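PDB 5XDC: thermophilic dibenzothiophene desulfurization enzyme C from Paenibacillus sp. A11-2, which probably uses FMNH2 and molecular oxygen to oxidise dibenzothiophene to its sulfoxide and then its sulfone, an early stage of thermophilic desulfurization. Local coordinates for residues S149-T155 / T216-V222; W138-P144 / F171-D177; I298-F302 / R358-M363. All coordinates share one frame. Residues are numbered along the deposited sequence.

Interaction 1. Residues S149-T155 / T216-V222; sequences SYEINGT and TFSGVVV
Backbone hydrogen bonds show how antiparallel pairing in the beta-rich middle domain of the acyl-CoA dehydrogenase fold absorbs a G1 beta bulge. Tyr150 and Val222 form one hydrogen-bonded pair (Tyr150 N to Val222 O 3.0 Å, Val222 N to Tyr150 O 2.9 Å), Ile152 and Val220 the next (Ile152 N to Val220 O 2.7 Å, Val220 N to Ile152 O 3.0 Å), with the non-hydrogen-bonded Glu151-Val221 pair between. Gly219, at phi/psi 60/39°, joins Val220 in facing Ile152, and the register slips by one residue where both segments turn a corner, at Gly154 and Ser218-Gly219. Pairing resumes toward the small sheet of strands 155-156 and 215-217, Gly154 N meeting Phe217 O (3.0 Å) and Phe217 N meeting Gly154 O (2.7 Å). Asn153 OD1 (chi1 m) accepts from Gly219 N at 2.9 Å and ND2 donates to Glu151 OE1 at 2.8 Å. The axes of strands 150-153 and 220-222 approach to 4.6 Å, with 142° between their N-to-C directions. On the face of Ile152 (chi1 and chi2 m), CG1 meets Val222 CG1 at 3.3 Å and CG2 meets Phe217 CG at 3.8 Å; strands 167-174 and 184-190 pack here. Thr155 OG1 and Thr216 OG1 hydrogen-bond at 2.9 Å.

Interaction 2. Residues W138-P144 / F171-D177; sequences WRVTATP and FAVTSRD
Strands 141-144 and 171-174 pair in parallel with a strong twist, their short axes 4.1 Å apart at 55°. Thr141 lies beside Val173 (CA-CA 4.8 Å) and Ala142 beside Thr174 (CA-CA 4.5 Å). Hydrogen bonds step along the pair: Val173 N to Val140 O at 3.0 Å, Ala142 N to Val173 O at 2.7 Å, Ser175 N to Ala142 O at 2.9 Å. Arg176 (phi/psi 51/43°) then turns the chain, and Pro144 CG settles 3.7 Å from Asp177 CG, whose carboxylate OD1 accepts from Asn179 N and OD2 forms a salt bridge with Arg183. The small side chains of Ala142 and Ala172 touch, CB to CB 3.8 Å, and Ile152 contacts both. At the other end Trp138 (chi1 m) brings CE3 to 3.4 Å from Val173 CG1 and CZ3 to 3.8 Å from Phe171 CB; the Phe171 side chain lies about 4 Å from that of FMN-binding Ser129. Main-chain atoms thus supply the polar bonds between these middle-domain strands, leaving side chains mainly apolar packing.

Interaction 3. Residues I298-F302 / R358-M363; sequences IYGEF and RLYEAM
Apolar packing between two antiparallel helices, 293-324 and 331-363, defines this contact in the helical C-terminal domain of the acyl-CoA dehydrogenase fold. Consecutive in the chain, they meet where the early part of the first faces the last turns of the second, far from their connecting loop. The short segments approach to 10.3 Å between axes, at 149°, with Ile298 and Ala362 the nearest pair (CA to CA 6.5 Å). Helix 358-363 is kinked: the N atoms of Tyr360 and Glu361 lack the regular i to i-4 bond, and Glu361 N instead donates to Arg358 O at 2.9 Å. Ile298 (chi1 m, chi2 t) sends CG2 to 3.9 Å from both Leu359 CD2 and Ala362 CB. Tyr299 (chi1 m) lies alongside, CE1 4.0 Å from Leu359 CD2 and CE2 3.8 Å from Ala362 CB, while its OH is hydrogen-bonded to Ser274 OG of helix 247-276. Assembly contacts border the patch: Glu361 forms a salt bridge with Arg350 of a second subunit, and Tyr299 packs on Leu403 of a third. The side chain of Met363 lies about 8 Å from that of FMN-binding Arg366. Arg358 CD meets the Phe302 ring edge at CZ, 3.8 Å away.

Overall arrangement
From the N terminus, the chain passes through 138-144 and turns back at once into 149-155, its antiparallel neighbour in the sheet, so interactions 1 and 2 share a boundary of backbone hydrogen bonds. Interaction 2 closes when 171-177 returns on the other flank of 138-144; interaction 1 closes later, at 216-222. Their segments alternate, so the two loops cross, and together they lay four strands side by side in the middle domain, with centres 9 Å apart. Interaction 3 follows in series, closing 298-302 onto 358-363 through a helical hairpin. Its centre is about 50 Å from both others, on the opposite side of the chain's centre, in the C-terminal domain.

Interaction 1. Residues S149-T155 / T216-V222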
loop_
_atom_site.group_PDB
_atom_site.type_symbol
_atom_site.label_atom_id
_atom_site.label_comp_id
_atom_site.label_asym_id
_atom_site.label_seq_id
_atom_site.Cartn_x
_atom_site.Cartn_y
_atom_site.Cartn_z
ATOM N N SER B 149 -7.005 -3.995 54.625
ATOM C CA SER B 149 -7.918 -3.886 53.501
ATOM C C SER B 149 -7.759 -2.515 52.842
ATOM O O SER B 149 -7.112 -1.608 53.372
ATOM C CB SER B 149 -9.366 -4.081 53.946
ATOM O OG SER B 149 -9.612 -5.385 54.435
ATOM N N TYR B 150 -8.368 -2.367 51.667
ATOM C CA TYR B 150 -8.413 -1.089 50.976
ATOM C C TYR B 150 -9.856 -0.774 50.623
ATOM O O TYR B 150 -10.633 -1.669 50.277
ATOM C CB TYR B 150 -7.560 -1.091 49.692
ATOM C CG TYR B 150 -6.086 -0.889 49.934
ATOM C CD1 TYR B 150 -5.559 0.385 50.062
ATOM C CD2 TYR B 150 -5.217 -1.970 50.055
ATOM C CE1 TYR B 150 -4.216 0.586 50.294
ATOM C CE2 TYR B 150 -3.859 -1.771 50.283
ATOM C CZ TYR B 150 -3.374 -0.496 50.410
ATOM O OH TYR B 150 -2.036 -0.277 50.641
ATOM N N GLU B 151 -10.208 0.501 50.714
ATOM C CA GLU B 151 -11.512 0.971 50.280
ATOM C C GLU B 151 -11.346 1.581 48.895
ATOM O O GLU B 151 -10.527 2.489 48.711
ATOM C CB GLU B 151 -12.094 1.993 51.255
ATOM C CG GLU B 151 -13.532 2.376 50.896
ATOM C CD GLU B 151 -14.021 3.580 51.663
ATOM O OE1 GLU B 151 -14.419 4.571 51.025
ATOM O OE2 GLU B 151 -13.991 3.545 52.908
ATOM N N ILE B 152 -12.123 1.075 47.934
ATOM C CA ILE B 152 -12.019 1.466 46.529
ATOM C C ILE B 152 -13.154 2.421 46.203
ATOM O O ILE B 152 -14.320 2.120 46.478
ATOM C CB ILE B 152 -12.077 0.244 45.596
ATOM C CG1 ILE B 152 -11.120 -0.849 46.061
ATOM C CG2 ILE B 152 -11.778 0.666 44.162
ATOM C CD1 ILE B 152 -9.693 -0.419 46.115
ATOM N N ASN B 153 -12.819 3.542 45.545
ATOM C CA ASN B 153 -13.806 4.531 45.133
ATOM C C ASN B 153 -13.491 5.058 43.740
ATOM O O ASN B 153 -12.341 5.386 43.441
ATOM C CB ASN B 153 -13.851 5.720 46.086
ATOM C CG ASN B 153 -14.457 5.367 47.413
ATOM O OD1 ASN B 153 -15.669 5.192 47.521
ATOM N ND2 ASN B 153 -13.616 5.256 48.431
ATOM N N GLY B 154 -14.522 5.177 42.918
ATOM C CA GLY B 154 -14.409 5.804 41.615
ATOM C C GLY B 154 -15.083 4.976 40.537
ATOM O O GLY B 154 -15.516 3.848 40.747
ATOM N N THR B 155 -15.175 5.585 39.359
ATOM C CA THR B 155 -15.765 4.945 38.188
ATOM C C THR B 155 -14.654 4.644 37.191
ATOM O O THR B 155 -13.906 5.548 36.789
ATOM C CB THR B 155 -16.853 5.820 37.574
ATOM O OG1 THR B 155 -17.919 5.961 38.521
ATOM C CG2 THR B 155 -17.408 5.184 36.304
ATOM N N THR B 216 -18.602 1.231 38.640
ATOM C CA THR B 216 -18.520 2.248 39.671
ATOM C C THR B 216 -18.303 1.560 41.006
ATOM O O THR B 216 -19.053 0.640 41.356
ATOM C CB THR B 216 -19.789 3.105 39.721
ATOM O OG1 THR B 216 -19.924 3.822 38.479
ATOM C CG2 THR B 216 -19.698 4.113 40.864
ATOM N N PHE B 217 -17.258 1.978 41.711
ATOM C CA PHE B 217 -16.933 1.465 43.039
ATOM C C PHE B 217 -17.336 2.517 44.063
ATOM O O PHE B 217 -16.778 3.620 44.070
ATOM C CB PHE B 217 -15.438 1.159 43.161
ATOM C CG PHE B 217 -14.939 0.137 42.171
ATOM C CD1 PHE B 217 -14.585 0.510 40.892
ATOM C CD2 PHE B 217 -14.831 -1.200 42.526
ATOM C CE1 PHE B 217 -14.129 -0.426 39.983
ATOM C CE2 PHE B 217 -14.379 -2.147 41.613
ATOM C CZ PHE B 217 -14.033 -1.758 40.344
ATOM N N SER B 218 -18.295 2.177 44.923
ATOM C CA SER B 218 -18.729 3.059 46.003
ATOM C C SER B 218 -18.375 2.431 47.348
ATOM O O SER B 218 -19.117 1.593 47.855
ATOM C CB SER B 218 -20.227 3.314 45.901
ATOM O OG SER B 218 -20.517 4.019 44.716
ATOM N N GLY B 219 -17.257 2.859 47.925
ATOM C CA GLY B 219 -16.850 2.344 49.224
ATOM C C GLY B 219 -16.640 0.844 49.228
ATOM O O GLY B 219 -16.982 0.168 50.207
ATOM N N VAL B 220 -16.069 0.308 48.154
ATOM C CA VAL B 220 -15.895 -1.132 48.007
ATOM C C VAL B 220 -14.697 -1.566 48.839
ATOM O O VAL B 220 -13.587 -1.057 48.660
ATOM C CB VAL B 220 -15.712 -1.502 46.525
ATOM C CG1 VAL B 220 -15.282 -2.930 46.356
ATOM C CG2 VAL B 220 -17.023 -1.286 45.801
ATOM N N VAL B 221 -14.913 -2.498 49.762
ATOM C CA VAL B 221 -13.814 -3.011 50.580
ATOM C C VAL B 221 -13.214 -4.225 49.884
ATOM O O VAL B 221 -13.939 -5.157 49.523
ATOM C CB VAL B 221 -14.292 -3.375 51.995
ATOM C CG1 VAL B 221 -13.097 -3.808 52.842
ATOM C CG2 VAL B 221 -15.001 -2.212 52.639
ATOM N N VAL B 222 -11.900 -4.203 49.650
ATOM C CA VAL B 222 -11.196 -5.400 49.206
ATOM C C VAL B 222 -10.275 -5.852 50.332
ATOM O O VAL B 222 -9.527 -5.050 50.917
ATOM C CB VAL B 222 -10.467 -5.217 47.856
ATOM C CG1 VAL B 222 -10.919 -3.985 47.111
ATOM C CG2 VAL B 222 -8.974 -5.312 47.951
#

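Interaction 2. Residues W138-P144 / F171-D177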
loop_
_atom_site.group_PDB
_atom_site.type_symbol
_atom_site.label_atom_id
_atom_site.label_comp_id
_atom_site.label_asym_id
_atom_site.label_seq_id
_atom_site.Cartn_x
_atom_site.Cartn_y
_atom_site.Cartn_z
ATOM N N TRP B 138 -5.362 8.390 37.556
ATOM C CA TRP B 138 -6.357 7.331 37.638
ATOM C C TRP B 138 -7.561 7.796 38.445
ATOM O O TRP B 138 -7.425 8.472 39.467
ATOM C CB TRP B 138 -5.766 6.073 38.263
ATOM C CG TRP B 138 -4.866 5.320 37.344
ATOM C CD1 TRP B 138 -4.226 5.806 36.237
ATOM C CD2 TRP B 138 -4.509 3.937 37.439
ATOM N NE1 TRP B 138 -3.488 4.810 35.644
ATOM C CE2 TRP B 138 -3.644 3.654 36.363
ATOM C CE3 TRP B 138 -4.836 2.909 38.330
ATOM C CZ2 TRP B 138 -3.098 2.387 36.157
ATOM C CZ3 TRP B 138 -4.288 1.655 38.127
ATOM C CH2 TRP B 138 -3.433 1.404 37.049
ATOM N N ARG B 139 -8.753 7.433 37.971
ATOM C CA ARG B 139 -9.975 7.860 38.634
ATOM C C ARG B 139 -10.302 7.016 39.858
ATOM O O ARG B 139 -11.079 7.459 40.708
ATOM C CB ARG B 139 -11.150 7.813 37.650
ATOM N N VAL B 140 -9.728 5.825 39.983
ATOM C CA VAL B 140 -10.140 4.875 41.012
ATOM C C VAL B 140 -9.045 4.797 42.064
ATOM O O VAL B 140 -7.906 4.414 41.769
ATOM C CB VAL B 140 -10.442 3.496 40.416
ATOM C CG1 VAL B 140 -10.852 2.522 41.521
ATOM C CG2 VAL B 140 -11.554 3.613 39.369
ATOM N N THR B 141 -9.399 5.144 43.294
ATOM C CA THR B 141 -8.440 5.232 44.381
ATOM C C THR B 141 -8.648 4.096 45.374
ATOM O O THR B 141 -9.739 3.535 45.489
ATOM C CB THR B 141 -8.556 6.570 45.104
ATOM O OG1 THR B 141 -9.872 6.703 45.647
ATOM C CG2 THR B 141 -8.280 7.710 44.129
ATOM N N ALA B 142 -7.568 3.758 46.069
ATOM C CA ALA B 142 -7.566 2.740 47.115
ATOM C C ALA B 142 -7.084 3.391 48.403
ATOM O O ALA B 142 -5.912 3.763 48.508
ATOM C CB ALA B 142 -6.670 1.567 46.720
ATOM N N THR B 143 -7.988 3.534 49.379
ATOM C CA THR B 143 -7.644 4.140 50.664
ATOM C C THR B 143 -7.381 3.040 51.683
ATOM O O THR B 143 -8.243 2.168 51.869
ATOM C CB THR B 143 -8.768 5.053 51.140
ATOM O OG1 THR B 143 -8.987 6.083 50.171
ATOM C CG2 THR B 143 -8.416 5.701 52.468
ATOM N N PRO B 144 -6.226 3.006 52.339
ATOM C CA PRO B 144 -5.952 1.896 53.259
ATOM C C PRO B 144 -6.821 1.957 54.505
ATOM O O PRO B 144 -7.057 3.027 55.072
ATOM C CB PRO B 144 -4.472 2.075 53.608
ATOM C CG PRO B 144 -4.186 3.506 53.346
ATOM C CD PRO B 144 -5.072 3.911 52.209
ATOM N N PHE B 171 -8.058 -2.689 39.537
ATOM C CA PHE B 171 -6.863 -1.882 39.732
ATOM C C PHE B 171 -7.241 -0.531 40.313
ATOM O O PHE B 171 -8.238 0.070 39.900
ATOM C CB PHE B 171 -6.126 -1.673 38.416
ATOM C CG PHE B 171 -5.533 -2.928 37.851
ATOM C CD1 PHE B 171 -6.299 -3.792 37.100
ATOM C CD2 PHE B 171 -4.205 -3.230 38.059
ATOM C CE1 PHE B 171 -5.752 -4.954 36.579
ATOM C CE2 PHE B 171 -3.662 -4.398 37.536
ATOM C CZ PHE B 171 -4.437 -5.242 36.792
ATOM N N ALA B 172 -6.428 -0.044 41.250
ATOM C CA ALA B 172 -6.651 1.256 41.872
ATOM C C ALA B 172 -5.312 1.834 42.296
ATOM O O ALA B 172 -4.303 1.127 42.363
ATOM C CB ALA B 172 -7.596 1.151 43.075
ATOM N N VAL B 173 -5.302 3.140 42.573
ATOM C CA VAL B 173 -4.100 3.836 43.027
ATOM C C VAL B 173 -4.284 4.240 44.481
ATOM O O VAL B 173 -5.330 4.787 44.852
ATOM C CB VAL B 173 -3.784 5.073 42.172
ATOM C CG1 VAL B 173 -3.264 4.632 40.829
ATOM C CG2 VAL B 173 -5.017 5.956 42.027
ATOM N N THR B 174 -3.258 4.009 45.289
ATOM C CA THR B 174 -3.362 4.324 46.702
ATOM C C THR B 174 -3.529 5.822 46.911
ATOM O O THR B 174 -2.946 6.642 46.194
ATOM C CB THR B 174 -2.135 3.831 47.472
ATOM O OG1 THR B 174 -0.947 4.444 46.955
ATOM C CG2 THR B 174 -2.019 2.312 47.413
ATOM N N SER B 175 -4.338 6.161 47.912
ATOM C CA SER B 175 -4.655 7.528 48.283
ATOM C C SER B 175 -4.775 7.600 49.801
ATOM O O SER B 175 -5.205 6.641 50.449
ATOM C CB SER B 175 -5.961 7.989 47.629
ATOM O OG SER B 175 -6.309 9.297 48.048
ATOM N N ARG B 176 -4.398 8.750 50.365
ATOM C CA ARG B 176 -4.402 8.930 51.818
ATOM C C ARG B 176 -3.663 7.780 52.495
ATOM O O ARG B 176 -4.106 7.236 53.505
ATOM C CB ARG B 176 -5.834 9.059 52.343
ATOM C CG ARG B 176 -6.585 10.222 51.715
ATOM C CD ARG B 176 -8.034 10.306 52.165
ATOM N NE ARG B 176 -8.704 11.468 51.583
ATOM C CZ ARG B 176 -9.200 11.513 50.347
ATOM N NH1 ARG B 176 -9.111 10.457 49.543
ATOM N NH2 ARG B 176 -9.788 12.620 49.913
ATOM N N ASP B 177 -2.521 7.407 51.919
ATOM C CA ASP B 177 -1.797 6.201 52.303
ATOM C C ASP B 177 -0.485 6.575 52.979
ATOM O O ASP B 177 0.411 7.123 52.315
ATOM C CB ASP B 177 -1.531 5.334 51.070
ATOM C CG ASP B 177 -1.015 3.957 51.424
ATOM O OD1 ASP B 177 -0.388 3.804 52.496
ATOM O OD2 ASP B 177 -1.234 3.023 50.618
#

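Interaction 3. Residues I298-F302 / R358-M363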
loop_
_atom_site.group_PDB
_atom_site.type_symbol
_atom_site.label_atom_id
_atom_site.label_comp_id
_atom_site.label_asym_id
_atom_site.label_seq_id
_atom_site.Cartn_x
_atom_site.Cartn_y
_atom_site.Cartn_z
ATOM N N ILE B 298 -7.510 -10.827 -5.208
ATOM C CA ILE B 298 -7.844 -10.330 -3.877
ATOM C C ILE B 298 -7.798 -11.466 -2.873
ATOM O O ILE B 298 -7.164 -11.351 -1.813
ATOM C CB ILE B 298 -9.216 -9.633 -3.887
ATOM C CG1 ILE B 298 -9.114 -8.302 -4.618
ATOM C CG2 ILE B 298 -9.732 -9.423 -2.448
ATOM C CD1 ILE B 298 -10.454 -7.677 -4.930
ATOM N N TYR B 299 -8.453 -12.589 -3.185
ATOM C CA TYR B 299 -8.408 -13.725 -2.270
ATOM C C TYR B 299 -6.981 -14.220 -2.072
ATOM O O TYR B 299 -6.587 -14.557 -0.951
ATOM C CB TYR B 299 -9.309 -14.857 -2.761
ATOM C CG TYR B 299 -10.764 -14.576 -2.442
ATOM C CD1 TYR B 299 -11.240 -14.692 -1.139
ATOM C CD2 TYR B 299 -11.661 -14.197 -3.430
ATOM C CE1 TYR B 299 -12.553 -14.423 -0.833
ATOM C CE2 TYR B 299 -12.973 -13.923 -3.122
ATOM C CZ TYR B 299 -13.409 -14.048 -1.822
ATOM O OH TYR B 299 -14.719 -13.779 -1.499
ATOM N N GLY B 300 -6.189 -14.246 -3.141
ATOM C CA GLY B 300 -4.834 -14.760 -3.028
ATOM C C GLY B 300 -3.949 -13.871 -2.180
ATOM O O GLY B 300 -3.201 -14.358 -1.327
ATOM N N GLU B 301 -4.018 -12.557 -2.401
ATOM C CA GLU B 301 -3.189 -11.634 -1.630
ATOM C C GLU B 301 -3.470 -11.773 -0.141
ATOM O O GLU B 301 -2.545 -11.892 0.673
ATOM C CB GLU B 301 -3.437 -10.195 -2.079
ATOM N N PHE B 302 -4.747 -11.756 0.234
ATOM C CA PHE B 302 -5.092 -11.780 1.646
ATOM C C PHE B 302 -4.914 -13.165 2.260
ATOM O O PHE B 302 -4.444 -13.270 3.400
ATOM C CB PHE B 302 -6.511 -11.268 1.845
ATOM C CG PHE B 302 -6.639 -9.795 1.624
ATOM C CD1 PHE B 302 -5.811 -8.923 2.285
ATOM C CD2 PHE B 302 -7.578 -9.283 0.740
ATOM C CE1 PHE B 302 -5.915 -7.567 2.092
ATOM C CE2 PHE B 302 -7.683 -7.924 0.549
ATOM C CZ PHE B 302 -6.845 -7.071 1.211
ATOM N N ARG B 358 -11.582 -4.444 2.012
ATOM C CA ARG B 358 -11.341 -4.643 0.589
ATOM C C ARG B 358 -12.014 -5.887 0.029
ATOM O O ARG B 358 -12.211 -5.967 -1.186
ATOM C CB ARG B 358 -9.836 -4.711 0.323
ATOM C CG ARG B 358 -9.154 -3.355 0.464
ATOM C CD ARG B 358 -7.647 -3.495 0.353
ATOM N NE ARG B 358 -6.956 -2.282 0.778
ATOM C CZ ARG B 358 -5.646 -2.195 0.971
ATOM N NH1 ARG B 358 -4.868 -3.256 0.776
ATOM N NH2 ARG B 358 -5.111 -1.040 1.355
ATOM N N LEU B 359 -12.377 -6.859 0.870
ATOM C CA LEU B 359 -13.037 -8.051 0.347
ATOM C C LEU B 359 -14.367 -7.719 -0.324
ATOM O O LEU B 359 -14.823 -8.489 -1.171
ATOM C CB LEU B 359 -13.241 -9.088 1.455
ATOM C CG LEU B 359 -12.007 -9.941 1.769
ATOM C CD1 LEU B 359 -12.221 -10.769 3.026
ATOM C CD2 LEU B 359 -11.677 -10.835 0.599
ATOM N N TYR B 360 -14.989 -6.585 0.011
ATOM C CA TYR B 360 -16.201 -6.190 -0.711
ATOM C C TYR B 360 -15.924 -6.081 -2.206
ATOM O O TYR B 360 -16.794 -6.387 -3.032
ATOM C CB TYR B 360 -16.744 -4.858 -0.188
ATOM C CG TYR B 360 -17.620 -4.975 1.045
ATOM C CD1 TYR B 360 -18.979 -5.240 0.923
ATOM C CD2 TYR B 360 -17.101 -4.805 2.320
ATOM C CE1 TYR B 360 -19.794 -5.347 2.038
ATOM C CE2 TYR B 360 -17.922 -4.911 3.444
ATOM C CZ TYR B 360 -19.255 -5.183 3.291
ATOM O OH TYR B 360 -20.070 -5.303 4.394
ATOM N N GLU B 361 -14.719 -5.639 -2.568
ATOM C CA GLU B 361 -14.374 -5.469 -3.974
ATOM C C GLU B 361 -14.422 -6.799 -4.714
ATOM O O GLU B 361 -14.750 -6.839 -5.905
ATOM C CB GLU B 361 -12.989 -4.830 -4.075
ATOM C CG GLU B 361 -12.598 -4.358 -5.454
ATOM C CD GLU B 361 -11.292 -3.575 -5.455
ATOM O OE1 GLU B 361 -10.367 -3.982 -6.182
ATOM O OE2 GLU B 361 -11.190 -2.537 -4.758
ATOM N N ALA B 362 -14.131 -7.898 -4.018
ATOM C CA ALA B 362 -14.207 -9.216 -4.619
ATOM C C ALA B 362 -15.635 -9.740 -4.680
ATOM O O ALA B 362 -15.967 -10.509 -5.584
ATOM C CB ALA B 362 -13.340 -10.205 -3.836
ATOM N N MET B 363 -16.488 -9.332 -3.740
ATOM C CA MET B 363 -17.839 -9.867 -3.634
ATOM C C MET B 363 -18.836 -9.138 -4.525
ATOM O O MET B 363 -19.767 -9.771 -5.036
ATOM C CB MET B 363 -18.316 -9.802 -2.178
ATOM C CG MET B 363 -17.596 -10.772 -1.261
ATOM S SD MET B 363 -18.294 -10.840 0.400
ATOM C CE MET B 363 -17.712 -9.280 1.015
#